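Local coordinates for protein synaptotagmin IV (Rattus norvegicus, PDB 1W15) that helps control the mobility of neuronal dense core vesicles through KIF1A, as a synaptotagmin family member that does not bind calcium, and contributes to dendrite formation by melanocytes, at residues P53-N58 with A80-L85. Sequence-based numbering, arbitrary orientation.
Sequences PYVKVN and AVFNEL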
loop_
_atom_site.group_PDB
_atom_site.type_symbol
_atom_site.label_atom_id
_atom_site.label_comp_id
_atom_site.label_asym_id
_atom_site.label_seq_id
_atom_site.Cartn_x
_atom_site.Cartn_y
_atom_site.Cartn_z
ATOM N N PRO A 53 -14.837 -13.847 4.090
ATOM C CA PRO A 53 -14.920 -12.466 4.574
ATOM C C PRO A 53 -14.801 -11.350 3.540
ATOM O O PRO A 53 -14.056 -11.479 2.579
ATOM C CB PRO A 53 -13.771 -12.360 5.593
ATOM C CG PRO A 53 -12.768 -13.456 5.149
ATOM C CD PRO A 53 -13.598 -14.524 4.526
ATOM N N TYR A 54 -15.547 -10.281 3.764
ATOM C CA TYR A 54 -15.281 -8.984 3.125
ATOM C C TYR A 54 -15.479 -7.929 4.199
ATOM O O TYR A 54 -15.981 -8.229 5.292
ATOM C CB TYR A 54 -16.205 -8.721 1.935
ATOM C CG TYR A 54 -17.685 -8.623 2.239
ATOM C CD1 TYR A 54 -18.456 -9.773 2.482
ATOM C CD2 TYR A 54 -18.315 -7.382 2.269
ATOM C CE1 TYR A 54 -19.829 -9.679 2.740
ATOM C CE2 TYR A 54 -19.696 -7.258 2.553
ATOM C CZ TYR A 54 -20.420 -8.393 2.797
ATOM O OH TYR A 54 -21.748 -8.252 3.058
ATOM N N VAL A 55 -15.098 -6.693 3.904
ATOM C CA VAL A 55 -15.216 -5.662 4.896
ATOM C C VAL A 55 -15.989 -4.489 4.317
ATOM O O VAL A 55 -15.695 -3.996 3.205
ATOM C CB VAL A 55 -13.799 -5.166 5.343
ATOM C CG1 VAL A 55 -13.938 -4.020 6.372
ATOM C CG2 VAL A 55 -13.019 -6.353 5.899
ATOM N N LYS A 56 -16.957 -4.025 5.089
ATOM C CA LYS A 56 -17.731 -2.857 4.747
ATOM C C LYS A 56 -17.266 -1.735 5.646
ATOM O O LYS A 56 -17.037 -1.955 6.843
ATOM C CB LYS A 56 -19.215 -3.139 5.051
ATOM C CG LYS A 56 -20.088 -1.976 4.685
ATOM C CD LYS A 56 -21.358 -2.476 4.105
ATOM C CE LYS A 56 -22.266 -1.328 3.779
ATOM N NZ LYS A 56 -23.587 -1.899 3.536
ATOM N N VAL A 57 -17.134 -0.546 5.069
ATOM C CA VAL A 57 -16.613 0.614 5.771
ATOM C C VAL A 57 -17.676 1.736 5.669
ATOM O O VAL A 57 -18.007 2.185 4.568
ATOM C CB VAL A 57 -15.265 1.105 5.189
ATOM C CG1 VAL A 57 -14.673 2.252 6.083
ATOM C CG2 VAL A 57 -14.227 -0.054 5.069
ATOM N N ASN A 58 -18.209 2.181 6.804
ATOM C CA ASN A 58 -19.214 3.261 6.822
ATOM C C ASN A 58 -18.570 4.492 7.436
ATOM O O ASN A 58 -17.906 4.371 8.451
ATOM C CB ASN A 58 -20.450 2.838 7.647
ATOM C CG ASN A 58 -21.244 1.730 6.981
ATOM O OD1 ASN A 58 -21.409 1.754 5.764
ATOM N ND2 ASN A 58 -21.742 0.746 7.762
ATOM N N ALA A 80 -7.176 -13.163 5.701
ATOM C CA ALA A 80 -7.535 -12.635 4.395
ATOM C C ALA A 80 -6.757 -11.359 4.201
ATOM O O ALA A 80 -6.775 -10.519 5.102
ATOM C CB ALA A 80 -9.045 -12.323 4.386
ATOM N N VAL A 81 -6.047 -11.229 3.077
ATOM C CA VAL A 81 -5.382 -9.991 2.706
ATOM C C VAL A 81 -6.343 -9.246 1.769
ATOM O O VAL A 81 -6.754 -9.790 0.725
ATOM C CB VAL A 81 -4.040 -10.276 2.023
ATOM C CG1 VAL A 81 -3.319 -8.987 1.669
ATOM C CG2 VAL A 81 -3.146 -11.126 2.945
ATOM N N PHE A 82 -6.776 -8.047 2.166
ATOM C CA PHE A 82 -7.703 -7.269 1.331
ATOM C C PHE A 82 -6.940 -6.215 0.530
ATOM O O PHE A 82 -7.191 -6.077 -0.658
ATOM C CB PHE A 82 -8.773 -6.582 2.176
ATOM C CG PHE A 82 -9.654 -7.546 2.891
ATOM C CD1 PHE A 82 -10.644 -8.246 2.204
ATOM C CD2 PHE A 82 -9.478 -7.776 4.258
ATOM C CE1 PHE A 82 -11.464 -9.165 2.880
ATOM C CE2 PHE A 82 -10.300 -8.722 4.941
ATOM C CZ PHE A 82 -11.271 -9.414 4.248
ATOM N N ASN A 83 -6.057 -5.468 1.194
ATOM C CA ASN A 83 -5.286 -4.364 0.586
ATOM C C ASN A 83 -6.154 -3.425 -0.248
ATOM O O ASN A 83 -5.929 -3.281 -1.480
ATOM C CB ASN A 83 -4.143 -4.899 -0.287
ATOM C CG ASN A 83 -3.039 -5.557 0.526
ATOM O OD1 ASN A 83 -2.945 -5.328 1.732
ATOM N ND2 ASN A 83 -2.202 -6.390 -0.135
ATOM N N GLU A 84 -7.187 -2.854 0.359
ATOM C CA GLU A 84 -8.100 -2.023 -0.443
ATOM C C GLU A 84 -8.021 -0.630 0.122
ATOM O O GLU A 84 -8.389 -0.453 1.278
ATOM C CB GLU A 84 -9.566 -2.562 -0.393
ATOM C CG GLU A 84 -9.636 -3.800 -1.275
ATOM C CD GLU A 84 -10.922 -3.928 -2.046
ATOM O OE1 GLU A 84 -11.487 -2.874 -2.433
ATOM O OE2 GLU A 84 -11.306 -5.087 -2.298
ATOM N N LEU A 85 -7.592 0.331 -0.694
ATOM C CA LEU A 85 -7.564 1.742 -0.262
ATOM C C LEU A 85 -8.834 2.445 -0.752
ATOM O O LEU A 85 -9.245 2.310 -1.951
ATOM C CB LEU A 85 -6.309 2.438 -0.752
ATOM C CG LEU A 85 -6.079 3.925 -0.359
ATOM C CD1 LEU A 85 -4.525 4.156 -0.301
ATOM C CD2 LEU A 85 -6.756 4.898 -1.340
#
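Residues 53-58 and 80-85, on strands 53-61 and 80-89 of different sheets, run the same general way, the axes of these short segments 35° apart and 8.6 Å at closest approach; Pro53 and Val55 meet Ala80 and Phe82 by apolar packing without backbone pairing. Phe82 contributes more than any other residue. Its CG stands anti to the carbonyl carbon (chi1 -63°), and the ring reaches across to the backbone of Pro53 and Tyr54. Val55 lies over one face, where its CG2, the branch anti to the carbonyl carbon, sits 4.1 Å from the ring centroid and 24° off the normal, a CH-pi contact displaced toward the rim at CE2. The ring edge points at the backbone, with CE1 of Phe82 3.5 Å from O of Pro53, near the ring plane. Pro53 adds its own ring, CB lying 4.1 Å from CZ of Phe82 and CG 4.0 Å from the CB of Ala80. Beyond the pair, Val36 of strand 31-40 packs on Val55; just after Phe82, Asn83 and Glu84 together sit opposite Val36, a G1 beta bulge. Such apolar packing between two four-stranded antiparallel sheets is the core of the C2 beta sandwich, here the C2B domain, near the end where Asp52 coordinates a calcium ion in this crystal.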